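PDB 3TW9: putative dehydratase from Salmonella enterica subsp. enterica serovar Enteritidis, which catalyses, with low activity in vitro, the magnesium-dependent dehydration of D-gluconate to 2-dehydro-3-deoxy-D-gluconate, as a member of the mandelate racemase/muconate lactonizing enzyme family. Local coordinates for residues 318-323 with 334-339; 119-124 with 322-327; 36-41 with 68-73. One frame throughout, in Å; residues are numbered along the deposited sequence.

Contact 1 of 3, residues 318-323 with 334-339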
ATOM      1  N   ASP C 318     -12.816  -8.755   9.295  1.00 16.13           N
ATOM      2  CA  ASP C 318     -12.907  -9.157   7.903  1.00 16.65           C
ATOM      3  C   ASP C 318     -13.179  -7.968   6.958  1.00 14.15           C
ATOM      4  O   ASP C 318     -12.927  -8.064   5.767  1.00 16.36           O
ATOM      5  CB  ASP C 318     -14.061 -10.130   7.794  1.00 19.08           C
ATOM      6  CG  ASP C 318     -13.900 -11.282   8.731  1.00 15.14           C
ATOM      7  OD1 ASP C 318     -12.886 -12.021   8.545  1.00 17.81           O
ATOM      8  OD2 ASP C 318     -14.726 -11.396   9.642  1.00 17.23           O
ATOM      9  N   TYR C 319     -13.652  -6.858   7.511  1.00 20.40           N
ATOM     10  CA  TYR C 319     -13.886  -5.616   6.762  1.00 21.75           C
ATOM     11  C   TYR C 319     -13.423  -4.411   7.556  1.00 17.41           C
ATOM     12  O   TYR C 319     -13.736  -4.302   8.748  1.00 17.58           O
ATOM     13  CB  TYR C 319     -15.388  -5.411   6.418  1.00 14.74           C
ATOM     14  CG  TYR C 319     -15.941  -6.505   5.603  1.00 13.07           C
ATOM     15  CD1 TYR C 319     -15.944  -6.397   4.193  1.00 18.02           C
ATOM     16  CD2 TYR C 319     -16.493  -7.655   6.203  1.00 17.33           C
ATOM     17  CE1 TYR C 319     -16.468  -7.411   3.422  1.00 21.54           C
ATOM     18  CE2 TYR C 319     -17.008  -8.692   5.411  1.00 19.94           C
ATOM     19  CZ  TYR C 319     -16.990  -8.548   4.029  1.00 20.73           C
ATOM     20  OH  TYR C 319     -17.502  -9.554   3.232  1.00 19.40           O
ATOM     21  N   ILE C 320     -12.755  -3.484   6.871  1.00 15.04           N
ATOM     22  CA  ILE C 320     -12.376  -2.181   7.475  1.00 15.29           C
ATOM     23  C   ILE C 320     -13.357  -1.057   7.035  1.00 12.18           C
ATOM     24  O   ILE C 320     -13.643  -0.932   5.860  1.00 18.28           O
ATOM     25  CB  ILE C 320     -10.861  -1.869   7.222  1.00 14.27           C
ATOM     26  CG1 ILE C 320     -10.349  -0.645   8.019  1.00 15.70           C
ATOM     27  CG2 ILE C 320     -10.464  -1.820   5.753  1.00 14.61           C
ATOM     28  CD1 ILE C 320     -10.382  -0.837   9.534  1.00 14.48           C
ATOM     29  N   ARG C 321     -13.842  -0.283   8.004  1.00 19.85           N
ATOM     30  CA  ARG C 321     -15.005   0.608   7.834  1.00 13.95           C
ATOM     31  C   ARG C 321     -14.667   2.077   7.948  1.00 18.72           C
ATOM     32  O   ARG C 321     -15.563   2.877   8.163  1.00 16.21           O
ATOM     33  CB  ARG C 321     -16.064   0.266   8.904  1.00 17.17           C
ATOM     34  CG  ARG C 321     -16.755  -1.124   8.756  1.00 15.83           C
ATOM     35  CD  ARG C 321     -17.885  -1.043   7.730  1.00 17.18           C
ATOM     36  NE  ARG C 321     -18.960  -0.156   8.177  1.00 18.66           N
ATOM     37  CZ  ARG C 321     -19.646   0.723   7.424  1.00 17.76           C
ATOM     38  NH1 ARG C 321     -19.366   0.936   6.133  1.00 22.44           N
ATOM     39  NH2 ARG C 321     -20.636   1.409   8.000  1.00 20.67           N
ATOM     40  N   CYS C 322     -13.394   2.453   7.817  1.00 21.81           N
ATOM     41  CA  CYS C 322     -13.019   3.851   8.134  1.00 16.97           C
ATOM     42  C   CYS C 322     -13.747   4.847   7.250  1.00 21.68           C
ATOM     43  O   CYS C 322     -14.101   4.565   6.090  1.00 19.82           O
ATOM     44  CB  CYS C 322     -11.511   4.074   8.032  1.00 17.19           C
ATOM     45  SG  CYS C 322     -10.608   2.985   9.174  1.00 17.83           S
ATOM     46  N   HIS C 323     -14.012   5.978   7.866  1.00 16.54           N
ATOM     47  CA  HIS C 323     -14.491   7.164   7.187  1.00 17.03           C
ATOM     48  C   HIS C 323     -13.240   7.801   6.589  1.00 22.59           C
ATOM     49  O   HIS C 323     -12.378   8.288   7.327  1.00 18.88           O
ATOM     50  CB  HIS C 323     -15.222   8.054   8.245  1.00 12.58           C
ATOM     51  CG  HIS C 323     -16.046   9.157   7.656  1.00 15.99           C
ATOM     52  ND1 HIS C 323     -17.422   9.125   7.660  1.00 20.45           N
ATOM     53  CD2 HIS C 323     -15.701  10.334   7.082  1.00 23.44           C
ATOM     54  CE1 HIS C 323     -17.892  10.231   7.106  1.00 21.18           C
ATOM     55  NE2 HIS C 323     -16.869  10.982   6.742  1.00 21.99           N
ATOM     56  N   ARG C 334      -5.678   4.525   0.957  1.00 19.51           N
ATOM     57  CA  ARG C 334      -5.062   3.639  -0.022  1.00 19.24           C
ATOM     58  C   ARG C 334      -4.049   2.708   0.652  1.00 24.59           C
ATOM     59  O   ARG C 334      -4.024   1.496   0.380  1.00 20.97           O
ATOM     60  CB  ARG C 334      -4.373   4.470  -1.119  1.00 27.76           C
ATOM     61  CG  ARG C 334      -4.651   3.997  -2.510  1.00 44.69           C
ATOM     62  CD  ARG C 334      -3.774   2.849  -2.894  1.00 45.35           C
ATOM     63  NE  ARG C 334      -4.546   1.832  -3.596  1.00 56.08           N
ATOM     64  CZ  ARG C 334      -4.066   1.005  -4.521  1.00 50.57           C
ATOM     65  NH1 ARG C 334      -2.794   1.050  -4.896  1.00 54.64           N
ATOM     66  NH2 ARG C 334      -4.882   0.126  -5.076  1.00 48.37           N
ATOM     67  N   LYS C 335      -3.240   3.263   1.546  1.00 17.07           N
ATOM     68  CA  LYS C 335      -2.238   2.473   2.284  1.00 21.93           C
ATOM     69  C   LYS C 335      -2.921   1.436   3.146  1.00 16.37           C
ATOM     70  O   LYS C 335      -2.470   0.285   3.203  1.00 18.21           O
ATOM     71  CB  LYS C 335      -1.317   3.359   3.120  1.00 21.10           C
ATOM     72  CG  LYS C 335      -0.417   4.200   2.262  1.00 24.14           C
ATOM     73  CD  LYS C 335       0.525   5.001   3.117  1.00 21.65           C
ATOM     74  CE  LYS C 335       1.269   5.991   2.233  1.00 24.12           C
ATOM     75  NZ  LYS C 335       1.860   7.069   3.080  1.00 25.92           N
ATOM     76  N   LEU C 336      -4.041   1.837   3.761  1.00 17.64           N
ATOM     77  CA  LEU C 336      -4.792   0.956   4.634  1.00 17.00           C
ATOM     78  C   LEU C 336      -5.467  -0.159   3.810  1.00 20.43           C
ATOM     79  O   LEU C 336      -5.482  -1.311   4.219  1.00 17.63           O
ATOM     80  CB  LEU C 336      -5.825   1.784   5.400  1.00 18.51           C
ATOM     81  CG  LEU C 336      -6.905   1.082   6.230  1.00 21.12           C
ATOM     82  CD1 LEU C 336      -6.297   0.059   7.192  1.00 18.28           C
ATOM     83  CD2 LEU C 336      -7.636   2.163   6.997  1.00 17.97           C
ATOM     84  N   ALA C 337      -6.010   0.200   2.650  1.00 17.74           N
ATOM     85  CA  ALA C 337      -6.626  -0.777   1.729  1.00 20.49           C
ATOM     86  C   ALA C 337      -5.601  -1.848   1.334  1.00 20.22           C
ATOM     87  O   ALA C 337      -5.890  -3.037   1.357  1.00 16.19           O
ATOM     88  CB  ALA C 337      -7.135  -0.061   0.473  1.00 22.06           C
ATOM     89  N   VAL C 338      -4.393  -1.402   1.007  1.00 17.25           N
ATOM     90  CA  VAL C 338      -3.267  -2.297   0.686  1.00 14.29           C
ATOM     91  C   VAL C 338      -2.829  -3.146   1.891  1.00 16.74           C
ATOM     92  O   VAL C 338      -2.613  -4.353   1.757  1.00 18.09           O
ATOM     93  CB  VAL C 338      -2.050  -1.487   0.108  1.00 21.73           C
ATOM     94  CG1 VAL C 338      -0.779  -2.337   0.103  1.00 26.61           C
ATOM     95  CG2 VAL C 338      -2.362  -0.945  -1.297  1.00 21.18           C
ATOM     96  N   TYR C 339      -2.741  -2.538   3.078  1.00 16.29           N
ATOM     97  CA  TYR C 339      -2.339  -3.286   4.288  1.00 18.59           C
ATOM     98  C   TYR C 339      -3.406  -4.376   4.551  1.00 19.40           C
ATOM     99  O   TYR C 339      -3.087  -5.516   4.803  1.00 18.59           O
ATOM    100  CB  TYR C 339      -2.202  -2.328   5.500  1.00 17.10           C
ATOM    101  CG  TYR C 339      -1.334  -2.902   6.616  1.00 17.20           C
ATOM    102  CD1 TYR C 339       0.021  -2.677   6.619  1.00 20.65           C
ATOM    103  CD2 TYR C 339      -1.885  -3.671   7.647  1.00 18.31           C
ATOM    104  CE1 TYR C 339       0.840  -3.214   7.602  1.00 20.57           C
ATOM    105  CE2 TYR C 339      -1.074  -4.209   8.663  1.00 21.48           C
ATOM    106  CZ  TYR C 339       0.298  -3.956   8.623  1.00 23.38           C
ATOM    107  OH  TYR C 339       1.165  -4.472   9.572  1.00 19.38           O
TER
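Between Ile320 and Cys322, which both touch Leu336, sits Arg321, whose NH2 is gripped by two carboxylates: it forms salt bridges with Glu274, a magnesium ligand, and Glu377, a substrate-binding residue. Arg321 is itself assigned to the substrate site and takes no part in the packing with the helix, so the two faces of this short run do different work. Its flanking side chains supply the apolar half, and both meet the same branched end. Leu336 CD2 lies 4.0 Å from Ile320 CG1 and 3.8 Å from Cys322 SG, which places one methyl against both neighbours. Leu336 CD1 makes a looser approach to the same Ile320 carbon, at 4.2 Å. The leucine reaches the strand because its CG stands opposite the backbone N (chi1 170°), directing the fork outward from helix 330-342. On the strand, Ile320 presents the inner part of its longer branch, CG1, rather than the terminal CD1, and the two side chains cross obliquely. Trp308 and Ile312 of helix 305-313 also pack on Leu336, extending the apolar seam to the preceding helix of the barrel. Farther along helix 330-342, Tyr339 stacks on Tyr339 of the second subunit. No hydrogen bond joins the two segments. The chemistry therefore implies a division of labour within one beta-alpha-beta unit: dispersion forces seat the helix against the strand, while charged groups engage the intervening arginine on the active-site side.

Contact 2 of 3, residues 119-124 with 322-327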
ATOM      1  N   VAL C 119      -7.301  18.643   1.886  1.00 16.74           N
ATOM      2  CA  VAL C 119      -6.141  18.919   1.094  1.00 20.07           C
ATOM      3  C   VAL C 119      -5.699  17.721   0.249  1.00 22.87           C
ATOM      4  O   VAL C 119      -5.511  17.853  -0.953  1.00 24.12           O
ATOM      5  CB  VAL C 119      -4.982  19.385   2.031  1.00 23.89           C
ATOM      6  CG1 VAL C 119      -3.669  19.477   1.292  1.00 21.88           C
ATOM      7  CG2 VAL C 119      -5.343  20.713   2.724  1.00 25.42           C
ATOM      8  N   ASP C 120      -5.548  16.547   0.880  1.00 21.36           N
ATOM      9  CA  ASP C 120      -5.043  15.365   0.194  1.00 19.70           C
ATOM     10  C   ASP C 120      -5.918  14.976  -1.000  1.00 18.91           C
ATOM     11  O   ASP C 120      -5.408  14.727  -2.109  1.00 23.68           O
ATOM     12  CB  ASP C 120      -4.935  14.194   1.182  1.00 25.28           C
ATOM     13  CG  ASP C 120      -4.343  12.964   0.556  1.00 17.65           C
ATOM     14  OD1 ASP C 120      -3.123  12.945   0.342  1.00 21.48           O
ATOM     15  OD2 ASP C 120      -5.126  12.037   0.243  1.00 20.32           O
ATOM     16  N   MET C 121      -7.220  14.920  -0.764  1.00 21.85           N
ATOM     17  CA  MET C 121      -8.181  14.564  -1.815  1.00 21.12           C
ATOM     18  C   MET C 121      -8.134  15.594  -2.958  1.00 22.87           C
ATOM     19  O   MET C 121      -8.124  15.212  -4.130  1.00 22.63           O
ATOM     20  CB  MET C 121      -9.602  14.468  -1.271  1.00 20.48           C
ATOM     21  CG  MET C 121      -9.891  13.321  -0.344  1.00 21.35           C
ATOM     22  SD  MET C 121     -11.659  13.174  -0.218  1.00 23.80           S
ATOM     23  CE  MET C 121     -11.770  11.973   1.100  1.00 22.06           C
ATOM     24  N   ALA C 122      -8.083  16.886  -2.613  1.00 22.11           N
ATOM     25  CA  ALA C 122      -7.981  17.954  -3.638  1.00 22.77           C
ATOM     26  C   ALA C 122      -6.742  17.783  -4.482  1.00 18.90           C
ATOM     27  O   ALA C 122      -6.788  17.942  -5.682  1.00 22.38           O
ATOM     28  CB  ALA C 122      -7.987  19.325  -2.991  1.00 24.04           C
ATOM     29  N   LEU C 123      -5.623  17.421  -3.852  1.00 18.23           N
ATOM     30  CA  LEU C 123      -4.379  17.202  -4.602  1.00 21.50           C
ATOM     31  C   LEU C 123      -4.465  16.004  -5.549  1.00 22.56           C
ATOM     32  O   LEU C 123      -3.954  16.069  -6.671  1.00 24.18           O
ATOM     33  CB  LEU C 123      -3.176  17.027  -3.662  1.00 23.04           C
ATOM     34  CG  LEU C 123      -2.858  18.240  -2.783  1.00 19.87           C
ATOM     35  CD1 LEU C 123      -1.693  17.945  -1.854  1.00 19.21           C
ATOM     36  CD2 LEU C 123      -2.537  19.488  -3.609  1.00 26.26           C
ATOM     37  N   TRP C 124      -5.124  14.932  -5.106  1.00 22.56           N
ATOM     38  CA  TRP C 124      -5.356  13.763  -5.977  1.00 26.27           C
ATOM     39  C   TRP C 124      -6.223  14.157  -7.178  1.00 21.40           C
ATOM     40  O   TRP C 124      -5.945  13.743  -8.296  1.00 20.29           O
ATOM     41  CB  TRP C 124      -5.980  12.593  -5.200  1.00 22.36           C
ATOM     42  CG  TRP C 124      -4.938  11.767  -4.486  1.00 22.02           C
ATOM     43  CD1 TRP C 124      -4.684  11.751  -3.138  1.00 16.23           C
ATOM     44  CD2 TRP C 124      -3.985  10.874  -5.089  1.00 22.44           C
ATOM     45  NE1 TRP C 124      -3.651  10.883  -2.864  1.00 14.56           N
ATOM     46  CE2 TRP C 124      -3.193  10.343  -4.047  1.00 18.14           C
ATOM     47  CE3 TRP C 124      -3.727  10.467  -6.413  1.00 23.33           C
ATOM     48  CZ2 TRP C 124      -2.143   9.424  -4.288  1.00 20.69           C
ATOM     49  CZ3 TRP C 124      -2.686   9.550  -6.655  1.00 25.79           C
ATOM     50  CH2 TRP C 124      -1.914   9.038  -5.590  1.00 28.89           C
ATOM     51  N   CYS C 322     -13.394   2.453   7.817  1.00 21.81           N
ATOM     52  CA  CYS C 322     -13.019   3.851   8.134  1.00 16.97           C
ATOM     53  C   CYS C 322     -13.747   4.847   7.250  1.00 21.68           C
ATOM     54  O   CYS C 322     -14.101   4.565   6.090  1.00 19.82           O
ATOM     55  CB  CYS C 322     -11.511   4.074   8.032  1.00 17.19           C
ATOM     56  SG  CYS C 322     -10.608   2.985   9.174  1.00 17.83           S
ATOM     57  N   HIS C 323     -14.012   5.978   7.866  1.00 16.54           N
ATOM     58  CA  HIS C 323     -14.491   7.164   7.187  1.00 17.03           C
ATOM     59  C   HIS C 323     -13.240   7.801   6.589  1.00 22.59           C
ATOM     60  O   HIS C 323     -12.378   8.288   7.327  1.00 18.88           O
ATOM     61  CB  HIS C 323     -15.222   8.054   8.245  1.00 12.58           C
ATOM     62  CG  HIS C 323     -16.046   9.157   7.656  1.00 15.99           C
ATOM     63  ND1 HIS C 323     -17.422   9.125   7.660  1.00 20.45           N
ATOM     64  CD2 HIS C 323     -15.701  10.334   7.082  1.00 23.44           C
ATOM     65  CE1 HIS C 323     -17.892  10.231   7.106  1.00 21.18           C
ATOM     66  NE2 HIS C 323     -16.869  10.982   6.742  1.00 21.99           N
ATOM     67  N   VAL C 324     -13.122   7.772   5.253  1.00 22.71           N
ATOM     68  CA  VAL C 324     -11.867   8.120   4.555  1.00 18.07           C
ATOM     69  C   VAL C 324     -11.275   9.483   4.942  1.00 17.65           C
ATOM     70  O   VAL C 324     -10.028   9.601   5.206  1.00 17.19           O
ATOM     71  CB  VAL C 324     -12.002   7.979   3.012  1.00 17.70           C
ATOM     72  CG1 VAL C 324     -10.761   8.520   2.301  1.00 20.35           C
ATOM     73  CG2 VAL C 324     -12.217   6.501   2.654  1.00 20.50           C
ATOM     74  N   SER C 325     -12.145  10.498   5.004  1.00 19.46           N
ATOM     75  CA  SER C 325     -11.654  11.822   5.381  1.00 19.38           C
ATOM     76  C   SER C 325     -11.158  11.866   6.829  1.00 21.47           C
ATOM     77  O   SER C 325     -10.252  12.636   7.152  1.00 18.33           O
ATOM     78  CB  SER C 325     -12.684  12.921   5.150  1.00 15.98           C
ATOM     79  OG  SER C 325     -13.814  12.745   5.997  1.00 17.03           O
ATOM     80  N   THR C 326     -11.741  11.015   7.665  1.00 18.53           N
ATOM     81  CA  THR C 326     -11.477  10.989   9.105  1.00 17.15           C
ATOM     82  C   THR C 326     -10.166  10.201   9.461  1.00 17.50           C
ATOM     83  O   THR C 326      -9.696  10.271  10.580  1.00 19.48           O
ATOM     84  CB  THR C 326     -12.776  10.556   9.858  1.00 20.74           C
ATOM     85  OG1 THR C 326     -13.845  11.440   9.454  1.00 22.21           O
ATOM     86  CG2 THR C 326     -12.632  10.666  11.364  1.00 21.31           C
ATOM     87  N   ILE C 327      -9.595   9.496   8.486  1.00 18.53           N
ATOM     88  CA  ILE C 327      -8.231   8.949   8.610  1.00 17.49           C
ATOM     89  C   ILE C 327      -7.231   9.734   7.748  1.00 17.81           C
ATOM     90  O   ILE C 327      -6.078   9.345   7.621  1.00 17.09           O
ATOM     91  CB  ILE C 327      -8.166   7.420   8.324  1.00 18.44           C
ATOM     92  CG1 ILE C 327      -8.643   7.088   6.899  1.00 19.78           C
ATOM     93  CG2 ILE C 327      -8.982   6.662   9.384  1.00 18.71           C
ATOM     94  CD1 ILE C 327      -8.356   5.669   6.459  1.00 20.10           C
TER
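The loop that follows barrel strand 319-320 meets helix 110-131 here, and the contact joins the family's N-terminal domain region to its enolase-like C-terminal region. A single long side chain spans the gap. Met121 ends in a methyl, CE, that lies 3.8 Å from Val324 CG1 and 4.2 Å from the backbone N of Ser325. The same methyl is 4.3 Å from Ser325 CB, so it rests where the valine branch and the start of the serine come together. Reach depends on an extended chain: beyond CG the methionine is nearly straight (chi3 -171°), carrying CE outward from the helix at almost full length. Val324 receives it with one branch, CG1, which its first torsion sets opposite the backbone N. Asn363 and Leu366 of helix 357-369 also pack on the valine, and Ala362 of that helix touches Met121.

The receiving loop has its own order. Thr326 N bonds back to His323 O over 2.8 Å, drawing residues 323 to 326 into a tight turn that brings Val324 and Ser325 to the helix. Ser325 OG lies in the plane of the His323 ring at its edge, 3.2 Å from CD2, while the ND1 atom of His323 is hydrogen-bonded to His350, a substrate-binding residue. Polar links flank the methionine: Asn113 and Asn114 of helix 110-131 bond to Thr326, and Asp120 and Trp124 both bond to Thr331. An apolar contact with hydrogen bonds around it thus joins helix 110-131 to a loop beside the substrate-binding His350, in keeping with the enolase superfamily, in which the active site lies at the C-terminal ends of the barrel strands, capped by the N-terminal domain.

Contact 3 of 3, residues 36-41 with 68-73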
ATOM      1  N   THR C  36     -12.057  26.717   2.461  1.00 26.05           N
ATOM      2  CA  THR C  36     -13.004  25.772   3.014  1.00 26.36           C
ATOM      3  C   THR C  36     -14.388  26.261   2.674  1.00 33.37           C
ATOM      4  O   THR C  36     -14.787  27.342   3.097  1.00 33.31           O
ATOM      5  CB  THR C  36     -12.899  25.649   4.538  1.00 34.95           C
ATOM      6  OG1 THR C  36     -11.560  25.328   4.884  1.00 27.45           O
ATOM      7  CG2 THR C  36     -13.800  24.528   5.050  1.00 40.01           C
ATOM      8  N   ILE C  37     -15.106  25.453   1.906  1.00 24.34           N
ATOM      9  CA  ILE C  37     -16.510  25.712   1.592  1.00 24.31           C
ATOM     10  C   ILE C  37     -17.407  24.929   2.526  1.00 26.06           C
ATOM     11  O   ILE C  37     -17.335  23.692   2.582  1.00 27.22           O
ATOM     12  CB  ILE C  37     -16.819  25.369   0.101  1.00 21.84           C
ATOM     13  CG1 ILE C  37     -15.863  26.140  -0.822  1.00 27.52           C
ATOM     14  CG2 ILE C  37     -18.304  25.650  -0.243  1.00 27.03           C
ATOM     15  CD1 ILE C  37     -15.641  25.489  -2.204  1.00 28.63           C
ATOM     16  N   LEU C  38     -18.228  25.646   3.291  1.00 22.69           N
ATOM     17  CA  LEU C  38     -19.178  25.020   4.187  1.00 22.44           C
ATOM     18  C   LEU C  38     -20.602  25.070   3.618  1.00 30.33           C
ATOM     19  O   LEU C  38     -21.146  26.145   3.358  1.00 29.87           O
ATOM     20  CB  LEU C  38     -19.140  25.681   5.562  1.00 24.98           C
ATOM     21  CG  LEU C  38     -17.877  25.518   6.430  1.00 25.60           C
ATOM     22  CD1 LEU C  38     -18.198  26.082   7.794  1.00 28.92           C
ATOM     23  CD2 LEU C  38     -17.475  24.076   6.581  1.00 24.66           C
ATOM     24  N   THR C  39     -21.213  23.907   3.447  1.00 23.30           N
ATOM     25  CA  THR C  39     -22.540  23.827   2.797  1.00 22.29           C
ATOM     26  C   THR C  39     -23.333  22.626   3.334  1.00 31.43           C
ATOM     27  O   THR C  39     -22.752  21.605   3.697  1.00 26.54           O
ATOM     28  CB  THR C  39     -22.400  23.790   1.232  1.00 28.72           C
ATOM     29  OG1 THR C  39     -23.695  23.851   0.612  1.00 27.15           O
ATOM     30  CG2 THR C  39     -21.639  22.533   0.747  1.00 28.24           C
ATOM     31  N   ALA C  40     -24.655  22.743   3.403  1.00 24.66           N
ATOM     32  CA  ALA C  40     -25.473  21.618   3.867  1.00 25.33           C
ATOM     33  C   ALA C  40     -26.702  21.334   2.962  1.00 21.43           C
ATOM     34  O   ALA C  40     -27.832  21.368   3.448  1.00 27.14           O
ATOM     35  CB  ALA C  40     -25.929  21.870   5.291  1.00 22.61           C
ATOM     36  N   PRO C  41     -26.484  21.053   1.660  1.00 23.84           N
ATOM     37  CA  PRO C  41     -27.637  20.849   0.756  1.00 25.24           C
ATOM     38  C   PRO C  41     -28.535  19.664   1.103  1.00 31.13           C
ATOM     39  O   PRO C  41     -29.731  19.655   0.744  1.00 28.81           O
ATOM     40  CB  PRO C  41     -26.970  20.610  -0.609  1.00 28.32           C
ATOM     41  CG  PRO C  41     -25.591  21.098  -0.470  1.00 27.64           C
ATOM     42  CD  PRO C  41     -25.219  20.828   0.947  1.00 23.96           C
ATOM     43  N   GLN C  68     -20.118  16.879  12.896  1.00 20.50           N
ATOM     44  CA  GLN C  68     -20.374  17.357  14.263  1.00 18.18           C
ATOM     45  C   GLN C  68     -19.392  18.440  14.726  1.00 22.05           C
ATOM     46  O   GLN C  68     -19.645  19.098  15.738  1.00 21.72           O
ATOM     47  CB  GLN C  68     -20.403  16.202  15.251  1.00 22.15           C
ATOM     48  CG  GLN C  68     -21.505  15.166  14.990  1.00 22.94           C
ATOM     49  CD  GLN C  68     -21.073  14.032  14.061  1.00 19.78           C
ATOM     50  OE1 GLN C  68     -20.046  14.101  13.413  1.00 20.72           O
ATOM     51  NE2 GLN C  68     -21.892  12.987  13.993  1.00 21.57           N
ATOM     52  N   ARG C  69     -18.291  18.619  14.001  1.00 22.93           N
ATOM     53  CA  ARG C  69     -17.286  19.623  14.388  1.00 21.04           C
ATOM     54  C   ARG C  69     -16.876  20.479  13.205  1.00 19.48           C
ATOM     55  O   ARG C  69     -15.765  21.001  13.151  1.00 20.29           O
ATOM     56  CB  ARG C  69     -16.077  18.986  15.109  1.00 20.08           C
ATOM     57  CG  ARG C  69     -16.390  18.375  16.482  1.00 21.37           C
ATOM     58  CD  ARG C  69     -16.727  19.403  17.561  1.00 18.20           C
ATOM     59  NE  ARG C  69     -16.972  18.795  18.872  1.00 19.32           N
ATOM     60  CZ  ARG C  69     -18.122  18.242  19.278  1.00 21.65           C
ATOM     61  NH1 ARG C  69     -19.190  18.234  18.492  1.00 22.25           N
ATOM     62  NH2 ARG C  69     -18.217  17.714  20.499  1.00 20.57           N
ATOM     63  N   ILE C  70     -17.814  20.664  12.268  1.00 20.91           N
ATOM     64  CA  ILE C  70     -17.517  21.319  11.017  1.00 21.37           C
ATOM     65  C   ILE C  70     -16.817  22.675  11.120  1.00 18.18           C
ATOM     66  O   ILE C  70     -15.927  22.942  10.339  1.00 21.16           O
ATOM     67  CB  ILE C  70     -18.785  21.391  10.084  1.00 19.12           C
ATOM     68  CG1 ILE C  70     -18.394  21.153   8.625  1.00 24.37           C
ATOM     69  CG2 ILE C  70     -19.547  22.715  10.233  1.00 28.35           C
ATOM     70  CD1 ILE C  70     -18.006  19.730   8.315  1.00 28.56           C
ATOM     71  N   PHE C  71     -17.196  23.506  12.110  1.00 25.21           N
ATOM     72  CA  PHE C  71     -16.606  24.850  12.230  1.00 23.30           C
ATOM     73  C   PHE C  71     -15.171  24.785  12.727  1.00 22.90           C
ATOM     74  O   PHE C  71     -14.347  25.585  12.319  1.00 23.79           O
ATOM     75  CB  PHE C  71     -17.455  25.784  13.112  1.00 20.43           C
ATOM     76  CG  PHE C  71     -18.822  26.051  12.568  1.00 29.07           C
ATOM     77  CD1 PHE C  71     -18.973  26.662  11.325  1.00 30.51           C
ATOM     78  CD2 PHE C  71     -19.948  25.754  13.315  1.00 29.47           C
ATOM     79  CE1 PHE C  71     -20.244  26.939  10.810  1.00 39.26           C
ATOM     80  CE2 PHE C  71     -21.224  26.030  12.816  1.00 38.34           C
ATOM     81  CZ  PHE C  71     -21.368  26.616  11.561  1.00 30.96           C
ATOM     82  N   ALA C  72     -14.876  23.797  13.576  1.00 25.60           N
ATOM     83  CA  ALA C  72     -13.504  23.559  14.033  1.00 20.09           C
ATOM     84  C   ALA C  72     -12.587  23.014  12.923  1.00 20.25           C
ATOM     85  O   ALA C  72     -11.397  23.375  12.847  1.00 21.77           O
ATOM     86  CB  ALA C  72     -13.496  22.651  15.292  1.00 20.20           C
ATOM     87  N   VAL C  73     -13.150  22.171  12.057  1.00 20.50           N
ATOM     88  CA  VAL C  73     -12.466  21.739  10.836  1.00 23.50           C
ATOM     89  C   VAL C  73     -12.101  22.934   9.930  1.00 25.03           C
ATOM     90  O   VAL C  73     -10.965  23.041   9.472  1.00 21.90           O
ATOM     91  CB  VAL C  73     -13.295  20.687  10.077  1.00 21.82           C
ATOM     92  CG1 VAL C  73     -12.627  20.341   8.717  1.00 21.32           C
ATOM     93  CG2 VAL C  73     -13.453  19.424  10.947  1.00 21.29           C
TER
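This is strand-to-helix packing within the N-terminal domain: strand 31-39, at one margin of a three-stranded antiparallel sheet, lies against the first turn of helix 70-85. Leu38 carries it with both of its methyls, each meeting a different residue. Its CD2 is 3.7 Å from Ile70 CG1, and the two side chains pass alongside each other in opposite directions. The other methyl, CD1, comes obliquely to the Phe71 ring, equally far, 3.7 Å, from CD1 and CE1 of that ring. Phe71 leaves its backbone pointing off from the strand, yet the ring returns to the leucine. One face of the ring is also covered from within the helix, where Ile70 CG2 sits 4.0 Å above the Phe71 ring plane, over its centre.

Just before the helix, Arg69 occupies the N-cap position. Its NH1 donates to Gln68 O over 2.9 Å, with the carbonyl oxygen in the guanidinium plane but the donor well above the carbonyl plane. Gln68 is assigned to the substrate site, and its NE2 bonds to a glycerol, probably from the crystallisation liquor. Ala47 of the neighbouring strand 46-53 touches both Leu38 and Ile70. With Phe71 largely exposed and Ile70 buried, the chemistry implies that hydrophobic packing holds this helix start to the sheet, from the domain interior out to its surface.

How the contacts relate
Contacts 1 and 2 are both buried and adjoin: the segments share Cys322 and His323, and Leu336 of the first packs on Ile327 of the second. Contact 1 is local, tying a barrel strand to the helix that follows it, whereas contact 2 spans almost two hundred residues to bring the N-terminal region to the barrel. Contact 3 lies apart, its centre about 25 Å from that of contact 1, and reaches the solvent through an aromatic ring. Aliphatic and sulfur-bearing groups meet in the buried pair, while 36-41 with 68-73 relies on a leucine fork spread between aliphatic and aromatic partners.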